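Local coordinates for cobalamin biosynthesis protein CobN (PDB 7C6O), which forms the large, catalytic subunit of cobaltochelatase, the enzyme that inserts cobalt into the corrin ring during cobalamin biosynthesis, at residues V369-A375 against N502-Q508; A1194-L1198 against L1214-R1218; D625-L629 against L657-M663; R651-W655 against R672-F678. All blocks are in the same frame, centred on the assembly; numbering follows the deposited sequence.

Overall arrangement
From the N terminus, interaction 1 comes first, closing an excursion of 126 residues by pairing two parallel strands within a mixed sheet. Interactions 3 and 4 follow and cross: the chain reaches 651-655 before 657-663 has closed interaction 3, and 672-678 then closes interaction 4. Both use helix 647-660, which is thereby joined to helix 624-642 and to helix 675-694; the centres of interactions 3 and 4 lie about 14 Å apart, and Leu-629 touches Ile-654 between them. Interaction 2 closes last, folding the C-terminal helix back on its predecessor, its centre about 27 Å from that of interaction 3. None nests inside another.

Interaction 1 (V369-A375 against N502-Q508); sequences VALVFSA and NLVLMVQ
Six backbone hydrogen bonds join Val-369 to Phe-373 with Asn-502 to Gln-508, the donor changing strand at each step. Leu-371 sits in the middle of the ladder: its N reaches Val-504 O at 2.8 Å, almost straight at 170°, and its O accepts from Met-506 N at 3.0 Å. The last rung, Gln-508 N to Phe-373 O, is 2.8 Å long. CA-H...O contacts run between the rungs, among them Leu-505 CA to Leu-371 O at 3.3 Å. This is parallel pairing inside a layered alpha/beta domain: strand 551-555 flanks 369-373 on its other side, helix 391-405 packs over the face bearing Leu-371, and helix 530-539 over the face bearing Val-372. Apolar contacts fill both faces. Leu-371 and Leu-505 lie alongside each other, Leu-371 CD2 to Leu-505 CG 4.0 Å, and Leu-505 CD2 also meets Phe-373 CE1. On the other face Val-504 turns CG1 between its backbone N and carbonyl carbon (chi1 57°), which sets that methyl 3.6 Å from Ala-370 CB. Beyond the strands a water accepts from Ala-375 N and lies unusually close to Gln-508 OE1, an oxygen that takes the backbone N-H of Asn-560.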
loop_
_atom_site.group_PDB
_atom_site.type_symbol
_atom_site.label_atom_id
_atom_site.label_comp_id
_atom_site.label_asym_id
_atom_site.label_seq_id
_atom_site.Cartn_x
_atom_site.Cartn_y
_atom_site.Cartn_z
ATOM N N VAL A 369 25.736 2.880 8.683
ATOM C CA VAL A 369 24.521 2.902 7.876
ATOM C C VAL A 369 24.738 2.081 6.615
ATOM O O VAL A 369 25.779 2.197 5.956
ATOM C CB VAL A 369 24.110 4.344 7.510
ATOM C CG1 VAL A 369 22.815 4.343 6.707
ATOM C CG2 VAL A 369 23.972 5.196 8.766
ATOM N N ALA A 370 23.750 1.260 6.276
ATOM C CA ALA A 370 23.719 0.541 5.012
ATOM C C ALA A 370 22.745 1.233 4.065
ATOM O O ALA A 370 21.577 1.442 4.411
ATOM C CB ALA A 370 23.313 -0.918 5.222
ATOM N N LEU A 371 23.232 1.595 2.881
ATOM C CA LEU A 371 22.428 2.211 1.832
ATOM C C LEU A 371 22.208 1.160 0.747
ATOM O O LEU A 371 23.155 0.769 0.058
ATOM C CB LEU A 371 23.126 3.454 1.280
ATOM C CG LEU A 371 22.351 4.414 0.378
ATOM C CD1 LEU A 371 21.179 5.012 1.131
ATOM C CD2 LEU A 371 23.264 5.516 -0.149
ATOM N N VAL A 372 20.969 0.693 0.603
ATOM C CA VAL A 372 20.643 -0.425 -0.277
ATOM C C VAL A 372 19.849 0.090 -1.472
ATOM O O VAL A 372 18.876 0.837 -1.306
ATOM C CB VAL A 372 19.863 -1.520 0.472
ATOM C CG1 VAL A 372 19.521 -2.676 -0.467
ATOM C CG2 VAL A 372 20.665 -2.016 1.663
ATOM N N PHE A 373 20.257 -0.321 -2.670
ATOM C CA PHE A 373 19.615 0.069 -3.918
ATOM C C PHE A 373 18.838 -1.105 -4.500
ATOM O O PHE A 373 19.318 -2.243 -4.487
ATOM C CB PHE A 373 20.650 0.544 -4.943
ATOM C CG PHE A 373 21.371 1.802 -4.553
ATOM C CD1 PHE A 373 22.332 1.789 -3.554
ATOM C CD2 PHE A 373 21.107 2.994 -5.205
ATOM C CE1 PHE A 373 23.001 2.946 -3.200
ATOM C CE2 PHE A 373 21.775 4.153 -4.859
ATOM C CZ PHE A 373 22.722 4.130 -3.856
ATOM N N SER A 374 17.646 -0.823 -5.025
ATOM C CA SER A 374 16.890 -1.830 -5.755
ATOM C C SER A 374 17.609 -2.200 -7.051
ATOM O O SER A 374 18.424 -1.439 -7.580
ATOM C CB SER A 374 15.482 -1.326 -6.077
ATOM O OG SER A 374 14.795 -0.917 -4.908
ATOM N N ALA A 375 17.288 -3.384 -7.570
ATOM C CA ALA A 375 17.916 -3.894 -8.781
ATOM C C ALA A 375 16.871 -4.554 -9.668
ATOM O O ALA A 375 15.723 -4.762 -9.266
ATOM C CB ALA A 375 19.035 -4.891 -8.458
ATOM N N ASN A 502 32.066 4.586 7.590
ATOM C CA ASN A 502 31.062 3.830 8.326
ATOM C C ASN A 502 29.849 3.502 7.467
ATOM O O ASN A 502 28.775 3.210 8.003
ATOM C CB ASN A 502 30.636 4.589 9.582
ATOM C CG ASN A 502 31.665 4.499 10.689
ATOM O OD1 ASN A 502 32.474 3.571 10.724
ATOM N ND2 ASN A 502 31.638 5.461 11.605
ATOM N N LEU A 503 30.002 3.537 6.150
ATOM C CA LEU A 503 28.907 3.318 5.221
ATOM C C LEU A 503 29.180 2.090 4.369
ATOM O O LEU A 503 30.329 1.775 4.052
ATOM C CB LEU A 503 28.712 4.526 4.305
ATOM C CG LEU A 503 27.706 5.606 4.688
ATOM C CD1 LEU A 503 27.791 5.978 6.152
ATOM C CD2 LEU A 503 28.000 6.803 3.840
ATOM N N VAL A 504 28.109 1.402 3.989
ATOM C CA VAL A 504 28.179 0.372 2.965
ATOM C C VAL A 504 27.057 0.627 1.970
ATOM O O VAL A 504 25.904 0.844 2.362
ATOM C CB VAL A 504 28.098 -1.054 3.554
ATOM C CG1 VAL A 504 26.829 -1.255 4.362
ATOM C CG2 VAL A 504 28.189 -2.090 2.441
ATOM N N LEU A 505 27.406 0.657 0.690
ATOM C CA LEU A 505 26.439 0.757 -0.393
ATOM C C LEU A 505 26.351 -0.610 -1.053
ATOM O O LEU A 505 27.371 -1.169 -1.469
ATOM C CB LEU A 505 26.841 1.834 -1.404
ATOM C CG LEU A 505 26.433 3.277 -1.074
ATOM C CD1 LEU A 505 27.131 3.794 0.181
ATOM C CD2 LEU A 505 26.699 4.201 -2.259
ATOM N N MET A 506 25.139 -1.155 -1.127
ATOM C CA MET A 506 24.942 -2.518 -1.590
ATOM C C MET A 506 23.762 -2.568 -2.545
ATOM O O MET A 506 22.723 -1.952 -2.298
ATOM C CB MET A 506 24.701 -3.475 -0.410
ATOM C CG MET A 506 24.511 -4.932 -0.808
ATOM S SD MET A 506 24.168 -6.008 0.603
ATOM C CE MET A 506 25.764 -6.020 1.407
ATOM N N VAL A 507 23.932 -3.295 -3.640
ATOM C CA VAL A 507 22.806 -3.623 -4.499
ATOM C C VAL A 507 22.023 -4.748 -3.840
ATOM O O VAL A 507 22.604 -5.742 -3.393
ATOM C CB VAL A 507 23.284 -4.021 -5.902
ATOM C CG1 VAL A 507 22.095 -4.367 -6.773
ATOM C CG2 VAL A 507 24.099 -2.898 -6.523
ATOM N N GLN A 508 20.710 -4.578 -3.752
ATOM C CA GLN A 508 19.863 -5.597 -3.147
ATOM C C GLN A 508 20.095 -6.935 -3.843
ATOM O O GLN A 508 20.146 -6.980 -5.081
ATOM C CB GLN A 508 18.398 -5.184 -3.247
ATOM C CG GLN A 508 17.465 -5.942 -2.326
ATOM C CD GLN A 508 16.075 -5.347 -2.305
ATOM O OE1 GLN A 508 15.512 -5.026 -3.352
ATOM N NE2 GLN A 508 15.515 -5.187 -1.109
HETATM O O HOH W 1 15.766 -5.139 -5.855
#

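Interaction 2 (A1194-L1198 against L1214-R1218); sequences AERLL and LDGLR
The helix segments carrying Ala-1194 to Leu-1198 and Leu-1214 to Arg-1218 run in roughly opposed directions, their axes inclined at 146° and 9.7 Å apart at closest approach. They belong to two successive helices, 1187-1203 and 1211-1226, that form a helical hairpin at the C-terminal end of the protein. The backbones come nearest where the small side chain of Ala-1194 faces Leu-1217, with the two CA atoms 5.5 Å apart. Leu-1217 is the central side chain, and its two methyls reach Leu-1197 and Ala-1194 between them. CD1 lies 3.9 Å from Leu-1197 CB, the two leucine side chains crossing nearly at right angles, while CD2 rests against Ala-1194 CA and CB. Helix 1162-1174 adds Thr-1169 and Val-1173 to the surroundings of both Leu-1197 and Leu-1217, a third wall for the hairpin. Leu-1198 packs nearer the root of Leu-1217, at its CB. With its CG anti to its own carbonyl carbon (chi1 -75°), the isobutyl group slides past Leu-1217 in the opposite direction, Leu-1198 CG to Leu-1217 CB 3.8 Å, and its CD2 carries on to Leu-1214 CD2. At the exposed margin the aliphatic part of Arg-1218 lies across Leu-1198, Arg-1218 CG to Leu-1198 CD1 4.0 Å. The charged end of that arginine turns back within its own helix, where NH1 forms a salt bridge to Asp-1215 OD1 at 2.8 Å.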
loop_
_atom_site.group_PDB
_atom_site.type_symbol
_atom_site.label_atom_id
_atom_site.label_comp_id
_atom_site.label_asym_id
_atom_site.label_seq_id
_atom_site.Cartn_x
_atom_site.Cartn_y
_atom_site.Cartn_z
ATOM N N ALA A 1194 19.109 -2.016 -27.322
ATOM C CA ALA A 1194 19.403 -2.615 -28.620
ATOM C C ALA A 1194 19.067 -4.098 -28.624
ATOM O O ALA A 1194 18.505 -4.617 -29.596
ATOM C CB ALA A 1194 20.872 -2.394 -28.980
ATOM N N GLU A 1195 19.391 -4.795 -27.535
ATOM C CA GLU A 1195 19.068 -6.214 -27.441
ATOM C C GLU A 1195 17.561 -6.441 -27.487
ATOM O O GLU A 1195 17.083 -7.350 -28.177
ATOM C CB GLU A 1195 19.662 -6.794 -26.160
ATOM C CG GLU A 1195 20.113 -8.234 -26.280
ATOM C CD GLU A 1195 20.760 -8.739 -25.006
ATOM O OE1 GLU A 1195 20.110 -8.672 -23.943
ATOM O OE2 GLU A 1195 21.923 -9.188 -25.069
ATOM N N ARG A 1196 16.793 -5.621 -26.763
ATOM C CA ARG A 1196 15.349 -5.823 -26.719
ATOM C C ARG A 1196 14.703 -5.536 -28.070
ATOM O O ARG A 1196 13.785 -6.251 -28.487
ATOM C CB ARG A 1196 14.721 -4.953 -25.630
ATOM C CG ARG A 1196 13.262 -5.292 -25.353
ATOM C CD ARG A 1196 13.138 -6.625 -24.633
ATOM N NE ARG A 1196 13.475 -6.500 -23.218
ATOM C CZ ARG A 1196 13.574 -7.525 -22.378
ATOM N NH1 ARG A 1196 13.373 -8.764 -22.810
ATOM N NH2 ARG A 1196 13.877 -7.311 -21.107
ATOM N N LEU A 1197 15.165 -4.496 -28.767
ATOM C CA LEU A 1197 14.605 -4.193 -30.080
ATOM C C LEU A 1197 14.946 -5.286 -31.085
ATOM O O LEU A 1197 14.111 -5.658 -31.919
ATOM C CB LEU A 1197 15.100 -2.828 -30.559
ATOM C CG LEU A 1197 14.615 -1.644 -29.713
ATOM C CD1 LEU A 1197 15.493 -0.419 -29.918
ATOM C CD2 LEU A 1197 13.159 -1.321 -30.033
ATOM N N LEU A 1198 16.163 -5.831 -31.009
ATOM C CA LEU A 1198 16.501 -6.983 -31.834
ATOM C C LEU A 1198 15.679 -8.207 -31.451
ATOM O O LEU A 1198 15.361 -9.029 -32.319
ATOM C CB LEU A 1198 17.997 -7.279 -31.733
ATOM C CG LEU A 1198 18.890 -6.312 -32.508
ATOM C CD1 LEU A 1198 20.327 -6.415 -32.035
ATOM C CD2 LEU A 1198 18.798 -6.594 -34.001
ATOM N N LEU A 1214 18.455 -3.034 -38.546
ATOM C CA LEU A 1214 18.928 -4.123 -37.695
ATOM C C LEU A 1214 20.452 -4.149 -37.629
ATOM O O LEU A 1214 21.031 -4.398 -36.563
ATOM C CB LEU A 1214 18.386 -5.462 -38.195
ATOM C CG LEU A 1214 16.869 -5.660 -38.138
ATOM C CD1 LEU A 1214 16.505 -7.096 -38.487
ATOM C CD2 LEU A 1214 16.317 -5.283 -36.773
ATOM N N ASP A 1215 21.121 -3.886 -38.757
ATOM C CA ASP A 1215 22.581 -3.816 -38.748
ATOM C C ASP A 1215 23.073 -2.717 -37.816
ATOM O O ASP A 1215 24.064 -2.897 -37.099
ATOM C CB ASP A 1215 23.113 -3.591 -40.166
ATOM C CG ASP A 1215 22.917 -4.797 -41.068
ATOM O OD1 ASP A 1215 22.777 -5.921 -40.543
ATOM O OD2 ASP A 1215 22.910 -4.620 -42.305
ATOM N N GLY A 1216 22.394 -1.569 -37.816
ATOM C CA GLY A 1216 22.752 -0.512 -36.884
ATOM C C GLY A 1216 22.579 -0.934 -35.437
ATOM O O GLY A 1216 23.410 -0.616 -34.585
ATOM N N LEU A 1217 21.503 -1.668 -35.143
ATOM C CA LEU A 1217 21.288 -2.152 -33.782
ATOM C C LEU A 1217 22.374 -3.139 -33.367
ATOM O O LEU A 1217 22.878 -3.078 -32.238
ATOM C CB LEU A 1217 19.905 -2.788 -33.664
ATOM C CG LEU A 1217 18.743 -1.795 -33.597
ATOM C CD1 LEU A 1217 17.403 -2.499 -33.739
ATOM C CD2 LEU A 1217 18.802 -1.015 -32.291
ATOM N N ARG A 1218 22.745 -4.057 -34.262
ATOM C CA ARG A 1218 23.805 -5.009 -33.943
ATOM C C ARG A 1218 25.140 -4.301 -33.741
ATOM O O ARG A 1218 25.945 -4.706 -32.894
ATOM C CB ARG A 1218 23.915 -6.063 -35.044
ATOM C CG ARG A 1218 22.651 -6.880 -35.246
ATOM C CD ARG A 1218 22.851 -7.969 -36.291
ATOM N NE ARG A 1218 21.592 -8.624 -36.643
ATOM C CZ ARG A 1218 20.929 -8.415 -37.776
ATOM N NH1 ARG A 1218 21.409 -7.575 -38.684
ATOM N NH2 ARG A 1218 19.789 -9.054 -38.007
#

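Interaction 3 (D625-L629 against L657-M663); sequences DIARL and LIRAAKM
Asp-625 OD1 is gripped by two nitrogens of Arg-628, one turn further along the same helix, while Leu-657 CD1 from the facing helix lies 3.8 Å from that oxygen. Arg-628 NE donates at 2.9 Å and NH2 at 3.0 Å, a side-on grip in which the carboxylate oxygen lies in the guanidinium plane. A bend at chi3 (-43°) turns the arginine back toward the aspartate, and Leu-657 CD1 meets the same guanidinium at its edge. The two helices, 624-642 and 647-660, make an antiparallel hairpin here, Asp-625 facing Ala-661 and Leu-629 facing Leu-657. In Leu-657, CG anti to its backbone N (chi1 175°) carries the branch toward the first helix, where CD1 goes to Asp-625 and CD2 settles 3.5 Å from Leu-629 N. A Schellman motif ends the second helix, Met-663 N bonding back to Ile-658 O and Lys-662 N to Arg-659 O. Past the positive phi of Lys-662, Met-663 points toward the first helix. Its extended side chain places SD 3.7 Å from Leu-629 CD2 and CE 3.8 Å from Ile-626 CG1. Helix 675-694 touches Ile-626 and Leu-629 as a further partner. No hydrogen bond spans the two segments, so the contact between them is apolar packing, and the salt bridge lies within the first helix, with Leu-657 CD1 against its atoms.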
loop_
_atom_site.group_PDB
_atom_site.type_symbol
_atom_site.label_atom_id
_atom_site.label_comp_id
_atom_site.label_asym_id
_atom_site.label_seq_id
_atom_site.Cartn_x
_atom_site.Cartn_y
_atom_site.Cartn_z
ATOM N N ASP A 625 5.191 16.902 -36.593
ATOM C CA ASP A 625 4.006 16.855 -37.440
ATOM C C ASP A 625 2.715 17.007 -36.650
ATOM O O ASP A 625 1.681 17.344 -37.236
ATOM C CB ASP A 625 3.985 15.554 -38.241
ATOM C CG ASP A 625 4.925 15.592 -39.430
ATOM O OD1 ASP A 625 5.199 16.703 -39.937
ATOM O OD2 ASP A 625 5.387 14.514 -39.859
ATOM N N ILE A 626 2.745 16.755 -35.340
ATOM C CA ILE A 626 1.591 17.067 -34.505
ATOM C C ILE A 626 1.365 18.571 -34.465
ATOM O O ILE A 626 0.229 19.049 -34.577
ATOM C CB ILE A 626 1.782 16.482 -33.093
ATOM C CG1 ILE A 626 1.751 14.954 -33.138
ATOM C CG2 ILE A 626 0.716 16.997 -32.151
ATOM C CD1 ILE A 626 2.105 14.310 -31.818
ATOM N N ALA A 627 2.446 19.343 -34.323
ATOM C CA ALA A 627 2.324 20.796 -34.355
ATOM C C ALA A 627 1.907 21.284 -35.738
ATOM O O ALA A 627 1.125 22.235 -35.857
ATOM C CB ALA A 627 3.641 21.443 -33.923
ATOM N N ARG A 628 2.418 20.646 -36.795
ATOM C CA ARG A 628 2.009 21.014 -38.149
ATOM C C ARG A 628 0.524 20.750 -38.363
ATOM O O ARG A 628 -0.169 21.542 -39.012
ATOM C CB ARG A 628 2.844 20.249 -39.177
ATOM C CG ARG A 628 2.781 20.836 -40.591
ATOM C CD ARG A 628 3.334 19.864 -41.629
ATOM N NE ARG A 628 4.556 19.203 -41.177
ATOM C CZ ARG A 628 5.772 19.732 -41.275
ATOM N NH1 ARG A 628 5.935 20.933 -41.814
ATOM N NH2 ARG A 628 6.826 19.057 -40.836
ATOM N N LEU A 629 0.016 19.637 -37.822
ATOM C CA LEU A 629 -1.408 19.336 -37.941
ATOM C C LEU A 629 -2.253 20.395 -37.248
ATOM O O LEU A 629 -3.296 20.809 -37.767
ATOM C CB LEU A 629 -1.700 17.951 -37.361
ATOM C CG LEU A 629 -3.169 17.529 -37.312
ATOM C CD1 LEU A 629 -3.765 17.491 -38.711
ATOM C CD2 LEU A 629 -3.301 16.178 -36.632
ATOM N N LEU A 657 -1.001 14.741 -44.540
ATOM C CA LEU A 657 -0.193 14.785 -43.324
ATOM C C LEU A 657 -0.527 13.623 -42.396
ATOM O O LEU A 657 0.374 12.955 -41.875
ATOM C CB LEU A 657 -0.395 16.121 -42.606
ATOM C CG LEU A 657 0.302 16.256 -41.249
ATOM C CD1 LEU A 657 1.798 15.974 -41.364
ATOM C CD2 LEU A 657 0.063 17.639 -40.672
ATOM N N ILE A 658 -1.820 13.367 -42.181
ATOM C CA ILE A 658 -2.242 12.280 -41.298
ATOM C C ILE A 658 -1.681 10.948 -41.784
ATOM O O ILE A 658 -1.144 10.156 -40.999
ATOM C CB ILE A 658 -3.778 12.243 -41.191
ATOM C CG1 ILE A 658 -4.281 13.402 -40.324
ATOM C CG2 ILE A 658 -4.257 10.906 -40.632
ATOM C CD1 ILE A 658 -5.798 13.520 -40.262
ATOM N N ARG A 659 -1.781 10.688 -43.089
ATOM C CA ARG A 659 -1.265 9.436 -43.635
ATOM C C ARG A 659 0.256 9.384 -43.562
ATOM O O ARG A 659 0.828 8.360 -43.174
ATOM C CB ARG A 659 -1.737 9.260 -45.081
ATOM C CG ARG A 659 -3.219 8.940 -45.222
ATOM C CD ARG A 659 -3.497 7.472 -44.934
ATOM N NE ARG A 659 -3.067 6.618 -46.039
ATOM C CZ ARG A 659 -2.990 5.292 -45.976
ATOM N NH1 ARG A 659 -3.312 4.659 -44.854
ATOM N NH2 ARG A 659 -2.589 4.598 -47.033
ATOM N N ALA A 660 0.925 10.483 -43.918
ATOM C CA ALA A 660 2.385 10.485 -43.953
ATOM C C ALA A 660 2.981 10.298 -42.562
ATOM O O ALA A 660 4.023 9.647 -42.410
ATOM C CB ALA A 660 2.891 11.781 -44.588
ATOM N N ALA A 661 2.339 10.853 -41.538
ATOM C CA ALA A 661 2.830 10.765 -40.169
ATOM C C ALA A 661 2.303 9.549 -39.417
ATOM O O ALA A 661 2.596 9.407 -38.223
ATOM C CB ALA A 661 2.467 12.038 -39.396
ATOM N N LYS A 662 1.540 8.677 -40.080
ATOM C CA LYS A 662 0.951 7.474 -39.487
ATOM C C LYS A 662 -0.073 7.797 -38.403
ATOM O O LYS A 662 -0.357 6.954 -37.545
ATOM C CB LYS A 662 2.025 6.533 -38.918
ATOM C CG LYS A 662 3.164 6.230 -39.876
ATOM C CD LYS A 662 2.660 5.627 -41.169
ATOM C CE LYS A 662 2.085 4.240 -40.952
ATOM N NZ LYS A 662 1.539 3.688 -42.222
ATOM N N MET A 663 -0.642 9.002 -38.418
ATOM C CA MET A 663 -1.642 9.351 -37.417
ATOM C C MET A 663 -2.965 8.635 -37.634
ATOM O O MET A 663 -3.798 8.622 -36.721
ATOM C CB MET A 663 -1.872 10.858 -37.398
ATOM C CG MET A 663 -0.660 11.647 -36.947
ATOM S SD MET A 663 -0.899 13.400 -37.258
ATOM C CE MET A 663 0.667 14.053 -36.680
#

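Interaction 4 (R651-W655 against R672-F678); sequences RQQIW and RPEEDSF
Arg-651 and Phe-678 pack between helix 647-660 and the start of helix 675-694, two helices joined through the short helix 663-666, and a salt-bridge network lies alongside aromatic packing. Followed outward, the side chain of Arg-651 changes partner atom by atom. CB stands over a face of the Phe-678 ring, 4.1 Å from the centroid, as a CH-pi contact. CG comes 3.5 Å from CD2 of that ring, and CD lies 3.3 Å from Glu-675 OE1. NE turns to a salt bridge with Asp-679, the next residue after the phenylalanine. CZ has Glu-675 O above it, over one face of the guanidinium, and NH2 is hydrogen-bonded just beyond the segments. At the tip NH1 donates to Glu-675 OE1 at 3.0 Å, on its anti side but 33° out of the carboxylate plane, a bent bond of 145° with guanidinium and carboxylate planes perpendicular. A bend at chi2 (69°) brings the glutamate to this point. Its other oxygen, OE2, takes NH2 of Arg-672 at 2.9 Å; the carboxylate is thus shared by two arginines, one at each oxygen. Before reaching that bond, the extended chain of Arg-672 crosses Trp-655: CG lies 3.6 Å from the centroid of the five-membered ring, nearly on its normal. Pro-673 sits over a face of the indole as well, and Trp-655 CB closes against the edge of the phenylalanine ring, 4.0 Å from Phe-678 CZ.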
loop_
_atom_site.group_PDB
_atom_site.type_symbol
_atom_site.label_atom_id
_atom_site.label_comp_id
_atom_site.label_asym_id
_atom_site.label_seq_id
_atom_site.Cartn_x
_atom_site.Cartn_y
_atom_site.Cartn_z
ATOM N N ARG A 651 -8.523 19.926 -46.885
ATOM C CA ARG A 651 -8.779 18.558 -46.443
ATOM C C ARG A 651 -7.729 17.599 -46.993
ATOM O O ARG A 651 -7.270 16.696 -46.283
ATOM C CB ARG A 651 -10.176 18.104 -46.872
ATOM C CG ARG A 651 -11.344 18.764 -46.146
ATOM C CD ARG A 651 -12.658 18.116 -46.581
ATOM N NE ARG A 651 -13.843 18.781 -46.042
ATOM C CZ ARG A 651 -14.783 19.356 -46.787
ATOM N NH1 ARG A 651 -14.685 19.347 -48.109
ATOM N NH2 ARG A 651 -15.828 19.935 -46.208
ATOM N N GLN A 652 -7.338 17.779 -48.259
ATOM C CA GLN A 652 -6.313 16.922 -48.845
ATOM C C GLN A 652 -4.971 17.111 -48.148
ATOM O O GLN A 652 -4.250 16.136 -47.906
ATOM C CB GLN A 652 -6.176 17.201 -50.343
ATOM C CG GLN A 652 -7.349 16.724 -51.185
ATOM C CD GLN A 652 -7.149 16.980 -52.668
ATOM O OE1 GLN A 652 -6.102 17.469 -53.092
ATOM N NE2 GLN A 652 -8.159 16.649 -53.466
ATOM N N GLN A 653 -4.615 18.360 -47.832
ATOM C CA GLN A 653 -3.381 18.613 -47.089
ATOM C C GLN A 653 -3.395 17.906 -45.741
ATOM O O GLN A 653 -2.386 17.320 -45.326
ATOM C CB GLN A 653 -3.180 20.112 -46.878
ATOM C CG GLN A 653 -2.824 20.903 -48.119
ATOM C CD GLN A 653 -2.529 22.355 -47.794
ATOM O OE1 GLN A 653 -1.629 22.657 -47.009
ATOM N NE2 GLN A 653 -3.302 23.262 -48.380
ATOM N N ILE A 654 -4.527 17.964 -45.039
ATOM C CA ILE A 654 -4.626 17.338 -43.724
ATOM C C ILE A 654 -4.547 15.824 -43.846
ATOM O O ILE A 654 -3.860 15.159 -43.059
ATOM C CB ILE A 654 -5.918 17.792 -43.018
ATOM C CG1 ILE A 654 -5.824 19.274 -42.645
ATOM C CG2 ILE A 654 -6.199 16.934 -41.788
ATOM C CD1 ILE A 654 -7.110 19.849 -42.071
ATOM N N TRP A 655 -5.236 15.251 -44.838
ATOM C CA TRP A 655 -5.205 13.802 -45.006
ATOM C C TRP A 655 -3.816 13.324 -45.406
ATOM O O TRP A 655 -3.351 12.281 -44.932
ATOM C CB TRP A 655 -6.242 13.359 -46.037
ATOM C CG TRP A 655 -6.374 11.873 -46.095
ATOM C CD1 TRP A 655 -6.070 11.060 -47.146
ATOM C CD2 TRP A 655 -6.811 11.016 -45.036
ATOM N NE1 TRP A 655 -6.305 9.748 -46.812
ATOM C CE2 TRP A 655 -6.759 9.694 -45.520
ATOM C CE3 TRP A 655 -7.249 11.237 -43.728
ATOM C CZ2 TRP A 655 -7.126 8.602 -44.743
ATOM C CZ3 TRP A 655 -7.614 10.149 -42.957
ATOM C CH2 TRP A 655 -7.553 8.849 -43.468
ATOM N N ARG A 672 -9.989 6.667 -45.808
ATOM C CA ARG A 672 -10.310 8.088 -45.838
ATOM C C ARG A 672 -11.815 8.280 -45.705
ATOM O O ARG A 672 -12.584 7.607 -46.402
ATOM C CB ARG A 672 -9.816 8.727 -47.129
ATOM C CG ARG A 672 -9.925 10.245 -47.152
ATOM C CD ARG A 672 -9.640 10.784 -48.538
ATOM N NE ARG A 672 -9.418 12.226 -48.543
ATOM C CZ ARG A 672 -10.382 13.137 -48.630
ATOM N NH1 ARG A 672 -10.078 14.426 -48.634
ATOM N NH2 ARG A 672 -11.653 12.760 -48.711
ATOM N N PRO A 673 -12.275 9.172 -44.832
ATOM C CA PRO A 673 -13.715 9.434 -44.745
ATOM C C PRO A 673 -14.234 10.030 -46.043
ATOM O O PRO A 673 -13.489 10.641 -46.813
ATOM C CB PRO A 673 -13.829 10.434 -43.587
ATOM C CG PRO A 673 -12.546 10.290 -42.818
ATOM C CD PRO A 673 -11.509 9.941 -43.838
ATOM N N GLU A 674 -15.527 9.828 -46.291
ATOM C CA GLU A 674 -16.175 10.521 -47.393
ATOM C C GLU A 674 -16.072 12.027 -47.187
ATOM O O GLU A 674 -15.927 12.520 -46.066
ATOM C CB GLU A 674 -17.645 10.117 -47.510
ATOM C CG GLU A 674 -17.903 8.849 -48.299
ATOM C CD GLU A 674 -19.387 8.564 -48.442
ATOM O OE1 GLU A 674 -19.968 8.911 -49.494
ATOM O OE2 GLU A 674 -19.975 8.010 -47.490
ATOM N N GLU A 675 -16.165 12.761 -48.296
ATOM C CA GLU A 675 -15.942 14.202 -48.248
ATOM C C GLU A 675 -16.929 14.889 -47.310
ATOM O O GLU A 675 -16.558 15.819 -46.583
ATOM C CB GLU A 675 -16.031 14.785 -49.656
ATOM C CG GLU A 675 -15.382 16.152 -49.813
ATOM C CD GLU A 675 -13.861 16.115 -49.697
ATOM O OE1 GLU A 675 -13.252 17.202 -49.655
ATOM O OE2 GLU A 675 -13.275 15.009 -49.654
ATOM N N ASP A 676 -18.182 14.437 -47.291
ATOM C CA ASP A 676 -19.194 15.040 -46.432
ATOM C C ASP A 676 -19.190 14.467 -45.019
ATOM O O ASP A 676 -20.026 14.863 -44.200
ATOM C CB ASP A 676 -20.584 14.899 -47.071
ATOM C CG ASP A 676 -21.077 13.463 -47.120
ATOM O OD1 ASP A 676 -22.309 13.267 -47.085
ATOM O OD2 ASP A 676 -20.244 12.534 -47.185
ATOM N N SER A 677 -18.271 13.553 -44.712
ATOM C CA SER A 677 -18.015 13.119 -43.347
ATOM C C SER A 677 -16.633 13.531 -42.857
ATOM O O SER A 677 -16.282 13.235 -41.710
ATOM C CB SER A 677 -18.172 11.598 -43.231
ATOM O OG SER A 677 -19.529 11.211 -43.361
ATOM N N PHE A 678 -15.850 14.217 -43.694
ATOM C CA PHE A 678 -14.462 14.518 -43.354
ATOM C C PHE A 678 -14.368 15.525 -42.213
ATOM O O PHE A 678 -13.544 15.362 -41.304
ATOM C CB PHE A 678 -13.732 15.038 -44.593
ATOM C CG PHE A 678 -12.235 14.991 -44.484
ATOM C CD1 PHE A 678 -11.526 13.911 -44.985
ATOM C CD2 PHE A 678 -11.536 16.031 -43.893
ATOM C CE1 PHE A 678 -10.147 13.863 -44.892
ATOM C CE2 PHE A 678 -10.158 15.994 -43.799
ATOM C CZ PHE A 678 -9.461 14.906 -44.299
#